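Local coordinates for foldase protein PrsA (Bacillus subtilis, PDB 4WO7) that helps secreted proteins to fold outside the cell after translocation and has peptidyl-prolyl cis-trans isomerase activity, at residues A[41-50]-A[238-247]. Sequence-based numbering, arbitrary orientation.
Sequences VQEKVLDKKY and VQKVMKKADI
The selenium of M242, present as selenomethionine, lies between Q42 and V45, with SE 3.8 Å from Q42 CG and 3.8 Å from V45 CB. Bends at chi2 (-52°) and chi3 (-44°) fold the M242 chain back, so that its CE ends beside V45 CG2. V45 CG2 also meets I247 CD1 at 4.0 Å, while V41 points its CG1 at that same CD1, tip to tip. L46, one turn on from Q42, splits its branches: CD1 touches V238 CG1 and CD2 touches V241 CG1 (3.9 Å). V238 CG1 also lies against the Q42 amide, 3.4 Å from its CD, the two side chains crossing at about a right angle. That amide is buried but satisfied: OE1 is hydrogen-bonded to Y90 and NE2 to Q235, which fixes its rotation. An alanine in place of Q42 would probably leave Y90 and Q235 without these bonds and open a gap beside V238 and M242. At the exposed margin, extended K49 runs past V241, bringing its NZ 3.5 Å from K244 NZ. Segments 41-49 and 238-244, of helices 21-49 and 231-244, cross at 83° with their axes 10.4 Å apart, joining the regions that flank the isomerase domain. A97 backs L46, F258 touches V41 and I247, and T14 of the second subunit packs on V45 and I247. Apolar contact therefore holds the crossing, with the like-charged lysine ends left at its solvent-facing border.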
loop_
_atom_site.group_PDB
_atom_site.type_symbol
_atom_site.label_atom_id
_atom_site.label_comp_id
_atom_site.label_asym_id
_atom_site.label_seq_id
_atom_site.Cartn_x
_atom_site.Cartn_y
_atom_site.Cartn_z
ATOM N N VAL A 41 -12.870 -7.377 -19.289
ATOM C CA VAL A 41 -12.549 -7.346 -20.702
ATOM C C VAL A 41 -11.312 -8.201 -20.996
ATOM O O VAL A 41 -11.295 -8.969 -21.960
ATOM C CB VAL A 41 -12.362 -5.889 -21.159
ATOM C CG1 VAL A 41 -11.693 -5.803 -22.512
ATOM C CG2 VAL A 41 -13.708 -5.177 -21.169
ATOM N N GLN A 42 -10.280 -8.062 -20.172
ATOM C CA GLN A 42 -9.063 -8.850 -20.361
ATOM C C GLN A 42 -9.280 -10.359 -20.202
ATOM O O GLN A 42 -8.736 -11.156 -20.967
ATOM C CB GLN A 42 -7.975 -8.397 -19.388
ATOM C CG GLN A 42 -7.345 -7.067 -19.750
ATOM C CD GLN A 42 -6.269 -6.635 -18.776
ATOM O OE1 GLN A 42 -5.920 -7.373 -17.850
ATOM N NE2 GLN A 42 -5.734 -5.434 -18.982
ATOM N N GLU A 43 -10.079 -10.760 -19.220
ATOM C CA GLU A 43 -10.318 -12.185 -19.026
ATOM C C GLU A 43 -11.192 -12.762 -20.131
ATOM O O GLU A 43 -11.123 -13.954 -20.411
ATOM C CB GLU A 43 -10.927 -12.462 -17.650
ATOM C CG GLU A 43 -12.393 -12.109 -17.476
ATOM C CD GLU A 43 -12.833 -12.211 -16.020
ATOM O OE1 GLU A 43 -11.962 -12.399 -15.142
ATOM O OE2 GLU A 43 -14.048 -12.105 -15.750
ATOM N N LYS A 44 -12.006 -11.923 -20.764
ATOM C CA LYS A 44 -12.780 -12.371 -21.921
ATOM C C LYS A 44 -11.903 -12.543 -23.144
ATOM O O LYS A 44 -11.946 -13.575 -23.814
ATOM C CB LYS A 44 -13.889 -11.386 -22.270
ATOM C CG LYS A 44 -15.176 -11.576 -21.522
ATOM C CD LYS A 44 -16.266 -10.755 -22.183
ATOM C CE LYS A 44 -17.613 -11.060 -21.581
ATOM N NZ LYS A 44 -17.681 -10.609 -20.169
ATOM N N VAL A 45 -11.111 -11.519 -23.434
ATOM C CA VAL A 45 -10.276 -11.530 -24.623
ATOM C C VAL A 45 -9.239 -12.632 -24.497
ATOM O O VAL A 45 -9.068 -13.432 -25.416
ATOM C CB VAL A 45 -9.618 -10.151 -24.864
ATOM C CG1 VAL A 45 -8.496 -10.228 -25.895
ATOM C CG2 VAL A 45 -10.682 -9.146 -25.299
ATOM N N LEU A 46 -8.556 -12.688 -23.358
ATOM C CA LEU A 46 -7.518 -13.698 -23.161
ATOM C C LEU A 46 -8.071 -15.131 -23.117
ATOM O O LEU A 46 -7.423 -16.057 -23.602
ATOM C CB LEU A 46 -6.724 -13.413 -21.886
ATOM C CG LEU A 46 -5.941 -12.098 -21.914
ATOM C CD1 LEU A 46 -5.180 -11.889 -20.619
ATOM C CD2 LEU A 46 -5.005 -12.021 -23.111
ATOM N N ASP A 47 -9.260 -15.326 -22.552
ATOM C CA ASP A 47 -9.822 -16.675 -22.473
ATOM C C ASP A 47 -10.135 -17.227 -23.847
ATOM O O ASP A 47 -10.146 -18.439 -24.059
ATOM C CB ASP A 47 -11.104 -16.695 -21.641
ATOM C CG ASP A 47 -11.667 -18.098 -21.474
ATOM O OD1 ASP A 47 -10.873 -19.054 -21.327
ATOM O OD2 ASP A 47 -12.909 -18.243 -21.489
ATOM N N LYS A 48 -10.380 -16.325 -24.786
ATOM C CA LYS A 48 -10.663 -16.718 -26.155
ATOM C C LYS A 48 -9.372 -17.015 -26.921
ATOM O O LYS A 48 -9.345 -17.881 -27.797
ATOM C CB LYS A 48 -11.495 -15.643 -26.850
ATOM C CG LYS A 48 -11.913 -16.014 -28.254
ATOM C CD LYS A 48 -12.891 -14.999 -28.793
ATOM C CE LYS A 48 -13.412 -15.404 -30.153
ATOM N NZ LYS A 48 -14.456 -14.462 -30.631
ATOM N N LYS A 49 -8.307 -16.288 -26.589
ATOM C CA LYS A 49 -7.018 -16.483 -27.246
ATOM C C LYS A 49 -6.286 -17.672 -26.648
ATOM O O LYS A 49 -6.031 -18.660 -27.335
ATOM C CB LYS A 49 -6.165 -15.218 -27.129
ATOM C CG LYS A 49 -4.836 -15.263 -27.879
ATOM C CD LYS A 49 -4.241 -13.869 -28.008
ATOM C CE LYS A 49 -2.984 -13.888 -28.863
ATOM N NZ LYS A 49 -2.397 -12.531 -29.054
ATOM N N TYR A 50 -5.937 -17.569 -25.370
ATOM C CA TYR A 50 -5.229 -18.644 -24.698
ATOM C C TYR A 50 -6.282 -19.533 -24.081
ATOM O O TYR A 50 -7.388 -19.072 -23.795
ATOM C CB TYR A 50 -4.277 -18.095 -23.647
ATOM C CG TYR A 50 -3.388 -17.043 -24.229
ATOM C CD1 TYR A 50 -2.222 -17.377 -24.898
ATOM C CD2 TYR A 50 -3.743 -15.711 -24.149
ATOM C CE1 TYR A 50 -1.423 -16.409 -25.450
ATOM C CE2 TYR A 50 -2.958 -14.736 -24.694
ATOM C CZ TYR A 50 -1.800 -15.086 -25.351
ATOM O OH TYR A 50 -1.022 -14.094 -25.893
ATOM N N VAL A 238 -0.078 -7.560 -21.643
ATOM C CA VAL A 238 -1.501 -7.811 -21.847
ATOM C C VAL A 238 -2.123 -6.699 -22.688
ATOM O O VAL A 238 -2.988 -6.953 -23.524
ATOM C CB VAL A 238 -2.246 -7.935 -20.498
ATOM C CG1 VAL A 238 -3.763 -8.000 -20.706
ATOM C CG2 VAL A 238 -1.787 -9.182 -19.766
ATOM N N GLN A 239 -1.667 -5.468 -22.471
ATOM C CA GLN A 239 -2.239 -4.315 -23.156
ATOM C C GLN A 239 -1.970 -4.356 -24.659
ATOM O O GLN A 239 -2.731 -3.794 -25.450
ATOM C CB GLN A 239 -1.689 -3.017 -22.554
ATOM C CG GLN A 239 -2.524 -1.786 -22.838
ATOM C CD GLN A 239 -3.951 -1.908 -22.343
ATOM O OE1 GLN A 239 -4.262 -2.762 -21.511
ATOM N NE2 GLN A 239 -4.828 -1.050 -22.852
ATOM N N LYS A 240 -0.882 -5.007 -25.056
ATOM C CA LYS A 240 -0.616 -5.210 -26.477
ATOM C C LYS A 240 -1.680 -6.085 -27.115
ATOM O O LYS A 240 -2.070 -5.878 -28.266
ATOM C CB LYS A 240 0.741 -5.855 -26.694
ATOM C CG LYS A 240 1.912 -4.960 -26.445
ATOM C CD LYS A 240 3.159 -5.696 -26.852
ATOM C CE LYS A 240 4.403 -4.873 -26.682
ATOM N NZ LYS A 240 5.555 -5.693 -27.123
ATOM N N VAL A 241 -2.137 -7.075 -26.360
ATOM C CA VAL A 241 -3.144 -7.995 -26.854
ATOM C C VAL A 241 -4.460 -7.245 -26.958
ATOM O O VAL A 241 -5.225 -7.448 -27.900
ATOM C CB VAL A 241 -3.316 -9.220 -25.931
ATOM C CG1 VAL A 241 -4.338 -10.180 -26.510
ATOM C CG2 VAL A 241 -1.994 -9.939 -25.734
HETATM N N MSE A 242 -4.705 -6.363 -25.993
HETATM C CA MSE A 242 -5.968 -5.644 -25.914
HETATM C C MSE A 242 -6.135 -4.635 -27.053
HETATM O O MSE A 242 -7.249 -4.425 -27.531
HETATM C CB MSE A 242 -6.087 -4.936 -24.561
HETATM C CG MSE A 242 -6.192 -5.875 -23.357
HETATM SE SE MSE A 242 -7.598 -7.224 -23.530
HETATM C CE MSE A 242 -8.997 -6.057 -24.206
ATOM N N LYS A 243 -5.044 -4.011 -27.490
ATOM C CA LYS A 243 -5.120 -3.103 -28.638
ATOM C C LYS A 243 -5.454 -3.855 -29.921
ATOM O O LYS A 243 -6.227 -3.364 -30.745
ATOM C CB LYS A 243 -3.825 -2.312 -28.836
ATOM C CG LYS A 243 -3.662 -1.115 -27.915
ATOM C CD LYS A 243 -2.396 -0.353 -28.261
ATOM C CE LYS A 243 -2.291 0.943 -27.485
ATOM N NZ LYS A 243 -1.063 1.686 -27.873
ATOM N N LYS A 244 -4.870 -5.037 -30.095
ATOM C CA LYS A 244 -5.088 -5.816 -31.309
ATOM C C LYS A 244 -6.526 -6.323 -31.373
ATOM O O LYS A 244 -6.973 -6.811 -32.410
ATOM C CB LYS A 244 -4.128 -7.005 -31.382
ATOM C CG LYS A 244 -2.682 -6.642 -31.673
ATOM C CD LYS A 244 -1.872 -7.877 -32.073
ATOM C CE LYS A 244 -0.813 -8.277 -31.043
ATOM N NZ LYS A 244 -1.230 -9.358 -30.106
ATOM N N ALA A 245 -7.243 -6.198 -30.259
ATOM C CA ALA A 245 -8.650 -6.571 -30.190
ATOM C C ALA A 245 -9.448 -5.295 -30.367
ATOM O O ALA A 245 -8.946 -4.213 -30.059
ATOM C CB ALA A 245 -8.977 -7.233 -28.854
ATOM N N ASP A 246 -10.683 -5.401 -30.847
ATOM C CA ASP A 246 -11.490 -4.201 -31.032
ATOM C C ASP A 246 -12.404 -4.030 -29.828
ATOM O O ASP A 246 -13.518 -4.559 -29.780
ATOM C CB ASP A 246 -12.306 -4.244 -32.336
ATOM C CG ASP A 246 -12.975 -5.581 -32.579
ATOM O OD1 ASP A 246 -12.533 -6.583 -31.980
ATOM O OD2 ASP A 246 -13.943 -5.627 -33.372
ATOM N N ILE A 247 -11.904 -3.263 -28.862
ATOM C CA ILE A 247 -12.658 -2.908 -27.671
ATOM C C ILE A 247 -13.318 -1.567 -27.882
ATOM O O ILE A 247 -12.664 -0.593 -28.258
ATOM C CB ILE A 247 -11.788 -2.805 -26.409
ATOM C CG1 ILE A 247 -10.756 -3.935 -26.347
ATOM C CG2 ILE A 247 -12.676 -2.814 -25.175
ATOM C CD1 ILE A 247 -11.349 -5.324 -26.407
#